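Local structure of uncharacterized protein DUF1185 (Bordetella bronchiseptica RB50, 3BYQ) at residues R8-I13 against S34-R39; P23-P28 against R173-L178; P52-L57 against G95-E100; E78-A83 against P113-P118; V86-E91 against V123-Y128. The protein is of unknown function but, as a six-chain assembly with a variant of the Bacillus chorismate mutase fold, may take part in amino-acid metabolism. One frame throughout, in Å; residues are numbered along the deposited sequence.

Contacts 1, 3, 4 and 5 are buried, whereas contact 2 joins two surface loops, its centre about 22 Å from that of the chain. Contact 1 is backbone pairing within a hairpin; contact 3 packs helix 51-72 on the junction of helices 93-96 and 98-109 and touches contact 1 where I38 meets F53 and L57. Contacts 4 and 5 both use strand 79-86 with the chain leading into or out of strand 119-123: the first turns on a tyrosine and prolines, the second on a parallel bridge and valines. K82 of contact 4 reaches H99 of contact 3. Neither contact 2 nor contact 3 has a direct hydrogen bond; an ethanediol bridges one, a water the other.

Contact 1 (R8-I13 against S34-R39); sequences RKRTLI and SCAVIR
R8 to L12 and S34 to V37 pair as antiparallel neighbours in the hairpin of strands 7-17 and 29-39; the axes of the two segments come within 4.6 Å at 168°. Backbone bonds carry the pairing: R8 N to V37 O, V37 N to K9 O, and both bonds of the T11-C35 pair. C35 N reaches T11 O at 2.8 Å and 173°, while T11 N approaches C35 O from out of the carbonyl plane.

On the face of T11 and C35, T11 OG1 stands between its backbone N and carbonyl carbon (chi1 67°), 3.5 Å from C35 CB, and the aliphatic part of K9 runs beside V37, its CG 3.9 Å from V37 CG2. R10 CG touches A36 CB on the other face. The polar ends leave the pair: R8 forms salt bridges with E161 and D155, K9 with D155 and with E15 of the second subunit, whose strand continues the sheet.

On the face of R10 and S34 a water joins the strands, while E67 holds both R10 NH2 and S34 OG. The water, in the guanidinium plane, accepts from R10 NE at 3.0 Å; S34 OG at 2.7 Å and C35 O at 2.8 Å share its protons with other acceptors.

Contact 2 (P23-P28 against R173-L178); sequences PAPAQP and RVHARL. With EDO (1,2-ethanediol), chain R; EDO (1,2-ethanediol), chain C.
P25 lies against V174 and P23 against H175 where two irregular loops meet. The P25 ring crosses the V174 side chain obliquely, its CG 4.1 Å from V174 CB, and both CG and CD also face the V174 carbonyl oxygen. V174 has CG1 anti to its carbonyl carbon (chi1 -65°), and its CG2 sits over the centre of the H175 imidazole, 3.8 Å above the plane, so the valine serves the proline with CB and CG1 and the histidine with CG2.

The imidazole presents its edge to the other loop. CG is anti to the carbonyl carbon (chi1 -54°), and chi2 of -46° turns the ring so that its edge of ND1 and CE1 meets P23 O, with CE1 3.0 Å from that oxygen. The loop 23-28 connects the two strands of the hairpin 7-17 and 29-39, while 173-178 follows strand 161-169; the contact therefore ties the hairpin's turn to the chain beyond that strand. The other ring nitrogen, NE2, is hydrogen-bonded to E20 N.

A 1,2-ethanediol, probably from the crystallisation liquor, bridges the loops. Its O2 lies in the imidazole plane, hydrogen-bonded to H175 ND1 at 3.0 Å, and donates to P23 O; its O1 donates to A176 O at 2.7 Å. R177 runs out extended and gives NH1 to H175 O at 3.0 Å, its guanidinium nearly coplanar with that oxygen.

Contact 3 (P52-L57 against G95-E100); sequences PFMAEL and GAVWHE
V97 is held between M54 and L57 of helix 51-72. L57 CD1 meets V97 CG2 at 3.5 Å, tighter than usual for two carbons, with the two side chains crossing at about a right angle. M54, a selenomethionine, slides past V97 in the opposite direction. Its CG stands anti to the backbone N (chi1 -170°), which puts it 3.9 Å from V97 CB and 3.4 Å from V97 O, and SE lies near V97 O and CA. The bend at chi3 (71°) brings CE within 3.7 Å of both carboxylate oxygens of E100. W98 adds the rim of its indole, with CZ3 3.8 Å from L57 O.

Behind this shell, the same CD1 of L57 that presses on V97 also covers the centre of the F53 ring, 3.5 Å above its plane, so one methyl group links ring and valine. Y42 meets F53 edge-to-face, and I38 of strand 29-39 touches both F53 and L57. W98 is fixed by a hydrogen bond from NE1 to A165 O and by stacking on F164. A water donates to M54 O and to E100 OE2, at 2.7 Å from the latter, joining the helix to the carboxylate. E100 has charged partners in R58 and in R143 of the third subunit, which would help stabilise its negative charge.

Helix 51-72 and the junction of helices 93-96 and 98-109 thus pack together on one face of the sheet, against strands 29-39 and 161-169, in a variant of the Bacillus chorismate mutase fold.

Contact 4 (E78-A83 against P113-P118); sequences EVYSKA and PKAMVP
The loop that leads from helix 98-109 into strand 119-123 folds over strand 79-86, where it covers one face of Y80 and binds its hydroxyl. V117 places CG2 over that face of the Y80 ring, 3.9 Å from the centroid and 18° off the normal, a CH-pi contact displaced toward the rim. The two side chains cross at about a right angle. P113 touches the ring near CE2, with CG 3.8 Å from that atom. At the end of the ring, Y80 OH donates to A115 O at 2.5 Å, that oxygen lying near the ring plane. CG of Y80 stands between the backbone N and the carbonyl carbon (chi1 55°), and chi2 of 19° then sets the turn of the ring, which M106 and R107 of helix 98-109 also touch.

This is the end of a beta-alpha-beta crossover, since strands 79-86 and 119-123 run parallel in the sheet with helix 98-109 between them in sequence. P118 CD rests 3.2 Å from Y80 O, and the carbonyl of P118 accepts a weak bond from K82 N at 3.1 Å. V117 CG1 packs against S81 CA at 3.5 Å. K82 stretches its extended chain across V117, bringing CE to 3.4 Å from V117 O and delivering NZ to H99 O, while S81 OG is hydrogen-bonded to P133 O.

Contact 5 (V86-E91 against V123-Y128); sequences VGVDGE and VATAGY
At the ends of strands 79-86 and 119-123, parallel neighbours in the sheet, V86 and V123 form the last bridge before the two chains turn apart. A124 N meets V86 O at 2.8 Å, nearly in line with its C=O (177°); V86 also pairs with A122 through the backbone. The same oxygen receives a CA-H contact from V123 CA at 3.2 Å.

Both branches of V123 touch the other segment. Its CG1, anti to the backbone N (chi1 174°), reaches G87 O at 3.5 Å, and CG2 lies 4.0 Å from V86 CB and 3.7 Å from E91 C. The segment 86-91 thus bends around this valine by way of a type I turn from G87 to G90. At G90 a side-chain carbon would collide with V86 CG1. Farther out, V88 CG1 packs against A124 O at 3.6 Å. A water accepts from the backbone N of V88. The same water donates to the carbonyl oxygen of A124.

Other subunits cover the contact. Q154 of the fourth subunit bonds to V123 O, P159 of the same subunit packs on V88, and E91 forms a salt bridge with R177 of the third subunit. Across the junction, valine contacts supplement one direct backbone bond and a water bridge, while V123 O and E91 have partners in other subunits, consistent with a place at subunit interfaces.

Contact 1 (R8-I13 against S34-R39)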
# COMPACT_ATOMS: atom_id res chain seq x y z
N ARG B 8 22.98 -0.65 -8.73
CA ARG B 8 22.48 0.71 -8.78
C ARG B 8 22.55 1.35 -7.40
O ARG B 8 22.99 2.47 -7.22
CB ARG B 8 21.04 0.73 -9.31
CG ARG B 8 20.51 2.14 -9.36
CD ARG B 8 19.24 2.32 -10.16
NE ARG B 8 18.09 1.59 -9.66
CZ ARG B 8 17.19 2.06 -8.81
NH1 ARG B 8 17.34 3.24 -8.28
NH2 ARG B 8 16.17 1.30 -8.45
N LYS B 9 22.03 0.61 -6.43
CA LYS B 9 21.98 1.08 -5.04
C LYS B 9 21.93 -0.05 -4.08
O LYS B 9 21.64 -1.18 -4.44
CB LYS B 9 20.81 2.05 -4.83
CG LYS B 9 19.48 1.44 -4.96
CD LYS B 9 18.39 2.51 -5.00
CE LYS B 9 18.20 3.24 -3.71
NZ LYS B 9 17.18 4.37 -3.92
N ARG B 10 22.24 0.29 -2.84
CA ARG B 10 22.27 -0.66 -1.74
C ARG B 10 21.65 -0.02 -0.51
O ARG B 10 21.63 1.20 -0.38
CB ARG B 10 23.72 -1.02 -1.42
CG ARG B 10 24.42 -1.91 -2.42
CD ARG B 10 25.88 -2.02 -2.14
NE ARG B 10 26.16 -2.75 -0.90
CZ ARG B 10 27.35 -2.93 -0.37
NH1 ARG B 10 28.43 -2.54 -1.00
NH2 ARG B 10 27.45 -3.57 0.79
N THR B 11 21.06 -0.84 0.34
CA THR B 11 20.60 -0.36 1.63
C THR B 11 21.05 -1.30 2.71
O THR B 11 21.19 -2.52 2.51
CB THR B 11 19.08 -0.14 1.72
OG1 THR B 11 18.40 -1.41 1.62
CG2 THR B 11 18.62 0.84 0.63
N LEU B 12 21.38 -0.71 3.84
CA LEU B 12 21.70 -1.45 5.05
C LEU B 12 20.70 -0.97 6.08
O LEU B 12 20.56 0.22 6.24
CB LEU B 12 23.11 -1.12 5.50
CG LEU B 12 23.59 -1.75 6.82
CD1 LEU B 12 23.64 -3.24 6.67
CD2 LEU B 12 24.96 -1.21 7.18
N ILE B 13 19.96 -1.89 6.70
CA ILE B 13 19.06 -1.46 7.78
C ILE B 13 19.37 -2.26 9.02
O ILE B 13 19.70 -3.46 8.97
CB ILE B 13 17.57 -1.51 7.44
CG1 ILE B 13 17.10 -2.94 7.23
CG2 ILE B 13 17.29 -0.64 6.20
CD1 ILE B 13 15.62 -3.06 6.89
N SER B 34 20.90 -6.33 4.51
CA SER B 34 21.75 -5.70 3.51
C SER B 34 21.16 -6.09 2.17
O SER B 34 21.05 -7.27 1.88
CB SER B 34 23.20 -6.19 3.61
OG SER B 34 24.07 -5.51 2.69
N CYS B 35 20.80 -5.07 1.39
CA CYS B 35 20.16 -5.24 0.08
C CYS B 35 20.96 -4.54 -1.01
O CYS B 35 21.59 -3.47 -0.80
CB CYS B 35 18.79 -4.58 0.08
SG CYS B 35 17.66 -5.14 1.44
N ALA B 36 20.91 -5.16 -2.19
CA ALA B 36 21.49 -4.60 -3.40
C ALA B 36 20.48 -4.72 -4.55
O ALA B 36 19.87 -5.79 -4.75
CB ALA B 36 22.79 -5.32 -3.80
N VAL B 37 20.38 -3.61 -5.29
CA VAL B 37 19.53 -3.49 -6.46
C VAL B 37 20.43 -3.56 -7.67
O VAL B 37 21.34 -2.76 -7.81
CB VAL B 37 18.74 -2.18 -6.48
CG1 VAL B 37 17.91 -2.09 -7.74
CG2 VAL B 37 17.85 -2.07 -5.23
N ILE B 38 20.21 -4.59 -8.48
CA ILE B 38 21.01 -4.83 -9.68
C ILE B 38 20.17 -4.92 -10.94
O ILE B 38 18.99 -5.12 -10.88
CB ILE B 38 21.91 -6.08 -9.55
CG1 ILE B 38 21.13 -7.40 -9.73
CG2 ILE B 38 22.68 -6.06 -8.21
CD1 ILE B 38 22.04 -8.66 -9.94
N ARG B 39 20.80 -4.65 -12.07
CA ARG B 39 20.12 -4.80 -13.35
C ARG B 39 19.86 -6.27 -13.57
O ARG B 39 20.69 -7.12 -13.24
CB ARG B 39 21.00 -4.25 -14.48
CG ARG B 39 20.32 -4.29 -15.83
CD ARG B 39 21.15 -3.58 -16.89
NE ARG B 39 22.41 -4.25 -17.11
CZ ARG B 39 22.58 -5.33 -17.89
NH1 ARG B 39 21.55 -5.89 -18.47
NH2 ARG B 39 23.80 -5.85 -18.02
O HOH W 1 23.84 -3.63 0.81

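Contact 2 (P23-P28 against R173-L178)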
# COMPACT_ATOMS: atom_id res chain seq x y z
N PRO B 23 8.18 -7.25 29.68
CA PRO B 23 9.41 -6.98 30.42
C PRO B 23 10.60 -7.00 29.47
O PRO B 23 10.84 -7.99 28.76
CB PRO B 23 9.48 -8.12 31.43
CG PRO B 23 8.29 -8.97 31.21
CD PRO B 23 7.60 -8.57 29.98
N ALA B 24 11.33 -5.91 29.44
CA ALA B 24 12.40 -5.76 28.47
C ALA B 24 13.53 -6.72 28.76
O ALA B 24 13.86 -6.94 29.91
CB ALA B 24 12.92 -4.31 28.42
N PRO B 25 14.13 -7.32 27.72
CA PRO B 25 15.26 -8.20 27.97
C PRO B 25 16.51 -7.39 28.28
O PRO B 25 16.59 -6.23 27.96
CB PRO B 25 15.42 -8.92 26.63
CG PRO B 25 14.91 -7.96 25.66
CD PRO B 25 13.78 -7.29 26.30
N ALA B 26 17.50 -8.06 28.88
CA ALA B 26 18.76 -7.41 29.29
C ALA B 26 19.42 -6.69 28.14
O ALA B 26 19.96 -5.59 28.29
CB ALA B 26 19.72 -8.46 29.88
N GLN B 27 19.39 -7.32 26.98
CA GLN B 27 19.94 -6.67 25.80
C GLN B 27 18.92 -6.69 24.69
O GLN B 27 18.17 -7.67 24.52
CB GLN B 27 21.18 -7.37 25.34
CG GLN B 27 20.90 -8.83 25.19
N PRO B 28 18.87 -5.61 23.94
CA PRO B 28 17.90 -5.59 22.87
C PRO B 28 18.25 -6.51 21.72
O PRO B 28 19.39 -6.92 21.58
CB PRO B 28 17.97 -4.14 22.38
CG PRO B 28 19.28 -3.67 22.74
CD PRO B 28 19.62 -4.35 24.02
N ARG B 173 13.47 -13.68 19.94
CA ARG B 173 12.40 -12.67 20.09
C ARG B 173 12.50 -12.05 21.50
O ARG B 173 12.81 -12.74 22.49
CB ARG B 173 11.02 -13.27 19.96
CG ARG B 173 10.70 -13.87 18.59
CD ARG B 173 9.23 -14.34 18.47
NE ARG B 173 8.92 -15.39 19.43
CZ ARG B 173 9.30 -16.65 19.28
NH1 ARG B 173 10.01 -17.04 18.24
NH2 ARG B 173 8.98 -17.52 20.22
N VAL B 174 12.17 -10.78 21.59
CA VAL B 174 12.36 -10.05 22.88
C VAL B 174 11.55 -10.57 24.04
O VAL B 174 11.98 -10.41 25.18
CB VAL B 174 12.15 -8.50 22.74
CG1 VAL B 174 13.25 -7.93 21.82
CG2 VAL B 174 10.73 -8.23 22.21
N HIS B 175 10.42 -11.21 23.75
CA HIS B 175 9.55 -11.82 24.79
C HIS B 175 9.26 -13.28 24.52
O HIS B 175 8.20 -13.78 24.84
CB HIS B 175 8.23 -11.06 24.99
CG HIS B 175 8.44 -9.62 25.27
ND1 HIS B 175 9.36 -9.16 26.19
CD2 HIS B 175 7.84 -8.53 24.76
CE1 HIS B 175 9.33 -7.84 26.20
NE2 HIS B 175 8.41 -7.43 25.35
N ALA B 176 10.23 -13.96 23.94
CA ALA B 176 10.09 -15.40 23.68
C ALA B 176 9.73 -16.13 24.97
O ALA B 176 10.42 -16.02 26.01
CB ALA B 176 11.34 -15.98 23.05
N ARG B 177 8.65 -16.90 24.88
CA ARG B 177 8.11 -17.67 26.01
C ARG B 177 7.21 -18.86 25.69
O ARG B 177 6.31 -19.17 26.44
CB ARG B 177 7.39 -16.70 26.93
CG ARG B 177 6.18 -16.00 26.34
CD ARG B 177 5.83 -14.82 27.22
NE ARG B 177 4.55 -14.16 26.91
CZ ARG B 177 4.40 -13.16 26.04
NH1 ARG B 177 5.39 -12.75 25.27
NH2 ARG B 177 3.21 -12.60 25.90
N LEU B 178 7.53 -19.54 24.60
CA LEU B 178 6.73 -20.67 24.12
C LEU B 178 7.40 -22.02 24.21
O LEU B 178 6.94 -22.99 23.59
CB LEU B 178 6.24 -20.42 22.70
CG LEU B 178 5.30 -19.23 22.56
CD1 LEU B 178 5.04 -18.97 21.08
CD2 LEU B 178 4.01 -19.37 23.36
C1 EDO R . 9.83 -13.34 28.73
O1 EDO R . 10.64 -13.92 27.69
C2 EDO R . 9.50 -11.86 28.47
O2 EDO R . 10.63 -11.02 28.17
C1 EDO C . 7.85 -23.28 28.88
O1 EDO C . 7.46 -24.61 28.52
C2 EDO C . 6.77 -22.29 28.44
O2 EDO C . 7.06 -20.99 28.97

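Contact 3 (P52-L57 against G95-E100)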
# COMPACT_ATOMS: atom_id res chain seq x y z
N PRO B 52 25.31 -19.48 -15.18
CA PRO B 52 26.38 -18.49 -15.06
C PRO B 52 26.05 -17.33 -14.13
O PRO B 52 26.89 -16.91 -13.33
CB PRO B 52 26.58 -18.02 -16.50
CG PRO B 52 26.20 -19.22 -17.32
CD PRO B 52 25.04 -19.80 -16.59
N PHE B 53 24.82 -16.84 -14.22
CA PHE B 53 24.33 -15.73 -13.38
C PHE B 53 24.37 -16.15 -11.91
O PHE B 53 24.91 -15.45 -11.04
CB PHE B 53 22.92 -15.35 -13.85
CG PHE B 53 22.31 -14.15 -13.15
CD1 PHE B 53 22.99 -12.95 -13.03
CD2 PHE B 53 20.99 -14.19 -12.77
CE1 PHE B 53 22.39 -11.83 -12.46
CE2 PHE B 53 20.39 -13.09 -12.19
CZ PHE B 53 21.10 -11.89 -12.05
N MSE B 54 23.85 -17.33 -11.63
CA MSE B 54 23.83 -17.86 -10.26
C MSE B 54 25.23 -17.98 -9.69
O MSE B 54 25.48 -17.66 -8.53
CB MSE B 54 23.10 -19.19 -10.20
CG MSE B 54 22.83 -19.65 -8.81
SE MSE B 54 21.64 -21.15 -8.74
CE MSE B 54 22.83 -22.49 -9.43
N ALA B 55 26.16 -18.41 -10.54
CA ALA B 55 27.56 -18.56 -10.14
C ALA B 55 28.21 -17.24 -9.80
O ALA B 55 28.86 -17.09 -8.74
CB ALA B 55 28.37 -19.26 -11.26
N GLU B 56 28.01 -16.25 -10.65
CA GLU B 56 28.61 -14.94 -10.41
C GLU B 56 28.03 -14.22 -9.18
O GLU B 56 28.74 -13.52 -8.46
CB GLU B 56 28.55 -14.02 -11.61
CG GLU B 56 29.54 -12.87 -11.43
CD GLU B 56 29.50 -11.84 -12.53
OE1 GLU B 56 28.90 -12.11 -13.61
OE2 GLU B 56 30.10 -10.75 -12.27
N LEU B 57 26.75 -14.45 -8.93
CA LEU B 57 26.05 -13.83 -7.80
C LEU B 57 26.60 -14.24 -6.44
O LEU B 57 26.36 -13.57 -5.45
CB LEU B 57 24.54 -14.09 -7.88
CG LEU B 57 23.81 -13.23 -8.92
CD1 LEU B 57 22.43 -13.86 -9.24
CD2 LEU B 57 23.71 -11.75 -8.47
N GLY B 95 15.02 -14.68 -9.19
CA GLY B 95 15.21 -14.50 -7.77
C GLY B 95 15.66 -15.80 -7.13
O GLY B 95 16.39 -15.80 -6.15
N ALA B 96 15.22 -16.91 -7.69
CA ALA B 96 15.51 -18.21 -7.12
C ALA B 96 16.99 -18.58 -7.15
O ALA B 96 17.44 -19.45 -6.40
CB ALA B 96 14.65 -19.28 -7.80
N VAL B 97 17.73 -17.92 -8.02
CA VAL B 97 19.19 -18.06 -8.05
C VAL B 97 19.86 -17.69 -6.69
O VAL B 97 20.97 -18.16 -6.39
CB VAL B 97 19.86 -17.17 -9.14
CG1 VAL B 97 19.51 -17.66 -10.54
CG2 VAL B 97 19.50 -15.68 -8.94
N TRP B 98 19.17 -16.89 -5.90
CA TRP B 98 19.70 -16.40 -4.61
C TRP B 98 19.72 -17.46 -3.51
O TRP B 98 20.42 -17.32 -2.53
CB TRP B 98 18.90 -15.18 -4.19
CG TRP B 98 19.56 -14.29 -3.14
CD1 TRP B 98 19.06 -13.96 -1.91
CD2 TRP B 98 20.82 -13.62 -3.25
NE1 TRP B 98 19.93 -13.10 -1.25
CE2 TRP B 98 21.02 -12.90 -2.05
CE3 TRP B 98 21.78 -13.55 -4.25
CZ2 TRP B 98 22.13 -12.10 -1.85
CZ3 TRP B 98 22.87 -12.79 -4.04
CH2 TRP B 98 23.06 -12.08 -2.84
N HIS B 99 18.93 -18.52 -3.65
CA HIS B 99 18.97 -19.60 -2.66
C HIS B 99 20.40 -20.10 -2.50
O HIS B 99 20.92 -20.16 -1.39
CB HIS B 99 18.00 -20.71 -3.03
CG HIS B 99 16.56 -20.35 -2.83
ND1 HIS B 99 15.97 -20.32 -1.58
CD2 HIS B 99 15.59 -20.04 -3.72
CE1 HIS B 99 14.70 -19.97 -1.71
NE2 HIS B 99 14.44 -19.80 -2.99
N GLU B 100 21.04 -20.42 -3.63
CA GLU B 100 22.41 -20.87 -3.60
C GLU B 100 23.37 -19.70 -3.44
O GLU B 100 24.20 -19.70 -2.55
CB GLU B 100 22.79 -21.66 -4.83
CG GLU B 100 24.23 -22.13 -4.79
CD GLU B 100 24.67 -22.75 -6.06
OE1 GLU B 100 24.21 -23.86 -6.33
OE2 GLU B 100 25.46 -22.11 -6.79
O HOH W 2 25.92 -19.48 -6.48

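Contact 4 (E78-A83 against P113-P118)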
# COMPACT_ATOMS: atom_id res chain seq x y z
N GLU B 78 23.12 -14.88 15.56
CA GLU B 78 22.33 -16.04 15.92
C GLU B 78 21.22 -16.41 14.97
O GLU B 78 20.79 -17.52 15.01
CB GLU B 78 21.77 -15.92 17.33
CG GLU B 78 22.84 -15.75 18.40
CD GLU B 78 22.29 -15.83 19.82
OE1 GLU B 78 21.16 -16.31 20.06
OE2 GLU B 78 23.03 -15.41 20.72
N VAL B 79 20.76 -15.49 14.12
CA VAL B 79 19.69 -15.80 13.16
C VAL B 79 20.03 -15.23 11.77
O VAL B 79 20.82 -14.30 11.66
CB VAL B 79 18.30 -15.25 13.62
CG1 VAL B 79 17.86 -15.89 14.96
CG2 VAL B 79 18.27 -13.72 13.70
N TYR B 80 19.46 -15.83 10.74
CA TYR B 80 19.65 -15.31 9.38
C TYR B 80 18.50 -15.67 8.45
O TYR B 80 17.60 -16.43 8.81
CB TYR B 80 21.05 -15.69 8.77
CG TYR B 80 21.47 -17.16 8.71
CD1 TYR B 80 20.56 -18.23 8.80
CD2 TYR B 80 22.79 -17.48 8.47
CE1 TYR B 80 21.01 -19.59 8.72
CE2 TYR B 80 23.22 -18.81 8.33
CZ TYR B 80 22.35 -19.85 8.46
OH TYR B 80 22.89 -21.13 8.38
N SER B 81 18.56 -15.06 7.27
CA SER B 81 17.64 -15.26 6.19
C SER B 81 18.20 -14.65 4.93
O SER B 81 19.21 -13.95 4.92
CB SER B 81 16.28 -14.66 6.48
OG SER B 81 15.30 -15.12 5.55
N LYS B 82 17.46 -14.88 3.86
CA LYS B 82 17.83 -14.36 2.54
C LYS B 82 16.57 -14.10 1.78
O LYS B 82 15.56 -14.76 2.00
CB LYS B 82 18.72 -15.35 1.79
CG LYS B 82 18.07 -16.69 1.45
CD LYS B 82 19.07 -17.82 1.16
CE LYS B 82 18.36 -19.14 1.05
NZ LYS B 82 19.22 -20.33 0.93
N ALA B 83 16.62 -13.14 0.87
CA ALA B 83 15.38 -12.82 0.15
C ALA B 83 15.66 -12.16 -1.17
O ALA B 83 16.74 -11.64 -1.42
CB ALA B 83 14.49 -11.92 1.01
N PRO B 113 27.73 -22.47 9.52
CA PRO B 113 26.67 -22.93 10.41
C PRO B 113 25.78 -23.92 9.66
O PRO B 113 25.70 -23.88 8.42
CB PRO B 113 25.93 -21.67 10.79
CG PRO B 113 26.28 -20.65 9.70
CD PRO B 113 27.63 -21.02 9.23
N LYS B 114 25.11 -24.78 10.41
CA LYS B 114 24.41 -25.94 9.85
C LYS B 114 22.99 -25.76 9.39
O LYS B 114 22.53 -26.55 8.54
CB LYS B 114 24.38 -27.09 10.88
CG LYS B 114 25.75 -27.68 11.26
CD LYS B 114 26.25 -28.65 10.25
CE LYS B 114 27.47 -29.39 10.77
NZ LYS B 114 27.12 -30.43 11.76
N ALA B 115 22.29 -24.79 9.95
CA ALA B 115 20.88 -24.59 9.54
C ALA B 115 20.74 -24.02 8.13
O ALA B 115 21.50 -23.15 7.72
CB ALA B 115 20.14 -23.75 10.53
N MSE B 116 19.82 -24.58 7.37
CA MSE B 116 19.48 -24.03 6.06
C MSE B 116 19.07 -22.58 6.28
O MSE B 116 18.41 -22.28 7.25
CB MSE B 116 18.33 -24.76 5.41
CG MSE B 116 18.02 -24.30 3.99
SE MSE B 116 16.63 -25.40 3.13
CE MSE B 116 15.16 -24.68 4.03
N VAL B 117 19.39 -21.71 5.37
CA VAL B 117 19.02 -20.32 5.53
C VAL B 117 17.59 -20.22 5.01
O VAL B 117 17.32 -20.66 3.88
CB VAL B 117 19.92 -19.39 4.65
CG1 VAL B 117 19.50 -17.92 4.86
CG2 VAL B 117 21.40 -19.59 4.92
N PRO B 118 16.66 -19.69 5.82
CA PRO B 118 15.30 -19.54 5.32
C PRO B 118 15.25 -18.43 4.29
O PRO B 118 16.22 -17.68 4.13
CB PRO B 118 14.50 -19.24 6.58
CG PRO B 118 15.41 -18.54 7.40
CD PRO B 118 16.80 -19.09 7.15

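Contact 5 (V86-E91 against V123-Y128)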
# COMPACT_ATOMS: atom_id res chain seq x y z
N VAL B 86 12.08 -9.55 -7.46
CA VAL B 86 12.37 -9.41 -8.87
C VAL B 86 11.38 -8.41 -9.45
O VAL B 86 10.22 -8.38 -9.08
CB VAL B 86 12.27 -10.76 -9.64
CG1 VAL B 86 12.66 -10.60 -11.12
CG2 VAL B 86 13.14 -11.84 -8.94
N GLY B 87 11.87 -7.56 -10.34
CA GLY B 87 11.02 -6.59 -11.00
C GLY B 87 10.03 -7.22 -11.93
O GLY B 87 10.21 -8.40 -12.37
N VAL B 88 9.01 -6.45 -12.30
CA VAL B 88 7.88 -7.03 -13.04
C VAL B 88 8.18 -7.57 -14.43
O VAL B 88 7.38 -8.35 -14.94
CB VAL B 88 6.62 -6.15 -13.13
CG1 VAL B 88 5.98 -6.00 -11.78
CG2 VAL B 88 6.89 -4.82 -13.80
N ASP B 89 9.28 -7.14 -15.04
CA ASP B 89 9.69 -7.68 -16.35
C ASP B 89 10.52 -8.97 -16.24
O ASP B 89 10.93 -9.51 -17.25
CB ASP B 89 10.42 -6.63 -17.20
CG ASP B 89 9.51 -5.55 -17.74
OD1 ASP B 89 8.28 -5.54 -17.45
OD2 ASP B 89 10.04 -4.67 -18.46
N GLY B 90 10.75 -9.46 -15.03
CA GLY B 90 11.50 -10.67 -14.81
C GLY B 90 10.58 -11.83 -14.47
O GLY B 90 9.39 -11.80 -14.77
N GLU B 91 11.17 -12.85 -13.87
CA GLU B 91 10.45 -14.04 -13.44
C GLU B 91 11.01 -14.51 -12.11
O GLU B 91 12.13 -14.15 -11.73
CB GLU B 91 10.49 -15.17 -14.46
CG GLU B 91 11.87 -15.72 -14.73
CD GLU B 91 11.83 -16.90 -15.72
OE1 GLU B 91 11.33 -18.00 -15.36
OE2 GLU B 91 12.31 -16.72 -16.87
N VAL B 123 8.03 -11.61 -7.20
CA VAL B 123 8.14 -10.75 -8.38
C VAL B 123 7.13 -9.65 -8.09
O VAL B 123 5.98 -9.92 -7.78
CB VAL B 123 7.78 -11.47 -9.68
CG1 VAL B 123 7.78 -10.44 -10.83
CG2 VAL B 123 8.74 -12.65 -9.91
N ALA B 124 7.58 -8.40 -8.11
CA ALA B 124 6.71 -7.32 -7.62
C ALA B 124 7.09 -5.99 -8.22
O ALA B 124 8.07 -5.83 -8.88
CB ALA B 124 6.85 -7.23 -6.10
N THR B 125 6.21 -5.04 -7.96
CA THR B 125 6.40 -3.66 -8.40
C THR B 125 7.41 -2.95 -7.49
O THR B 125 7.72 -3.39 -6.38
CB THR B 125 5.10 -2.87 -8.34
OG1 THR B 125 4.62 -2.90 -7.00
CG2 THR B 125 4.07 -3.47 -9.27
N ALA B 126 7.99 -1.89 -8.02
CA ALA B 126 8.95 -1.10 -7.27
C ALA B 126 8.26 -0.63 -5.98
O ALA B 126 7.12 -0.23 -6.00
CB ALA B 126 9.43 0.14 -8.09
N GLY B 127 9.01 -0.71 -4.90
CA GLY B 127 8.56 -0.33 -3.59
C GLY B 127 7.92 -1.40 -2.77
O GLY B 127 7.55 -1.18 -1.62
N TYR B 128 7.75 -2.58 -3.36
CA TYR B 128 7.14 -3.68 -2.65
C TYR B 128 7.91 -3.95 -1.36
O TYR B 128 9.14 -4.00 -1.35
CB TYR B 128 7.12 -4.93 -3.53
CG TYR B 128 6.36 -6.09 -2.92
CD1 TYR B 128 4.99 -6.00 -2.81
CD2 TYR B 128 6.99 -7.27 -2.50
CE1 TYR B 128 4.26 -7.04 -2.29
CE2 TYR B 128 6.24 -8.31 -1.92
CZ TYR B 128 4.87 -8.18 -1.83
OH TYR B 128 4.02 -9.14 -1.29
O HOH W 3 9.10 -3.88 -10.73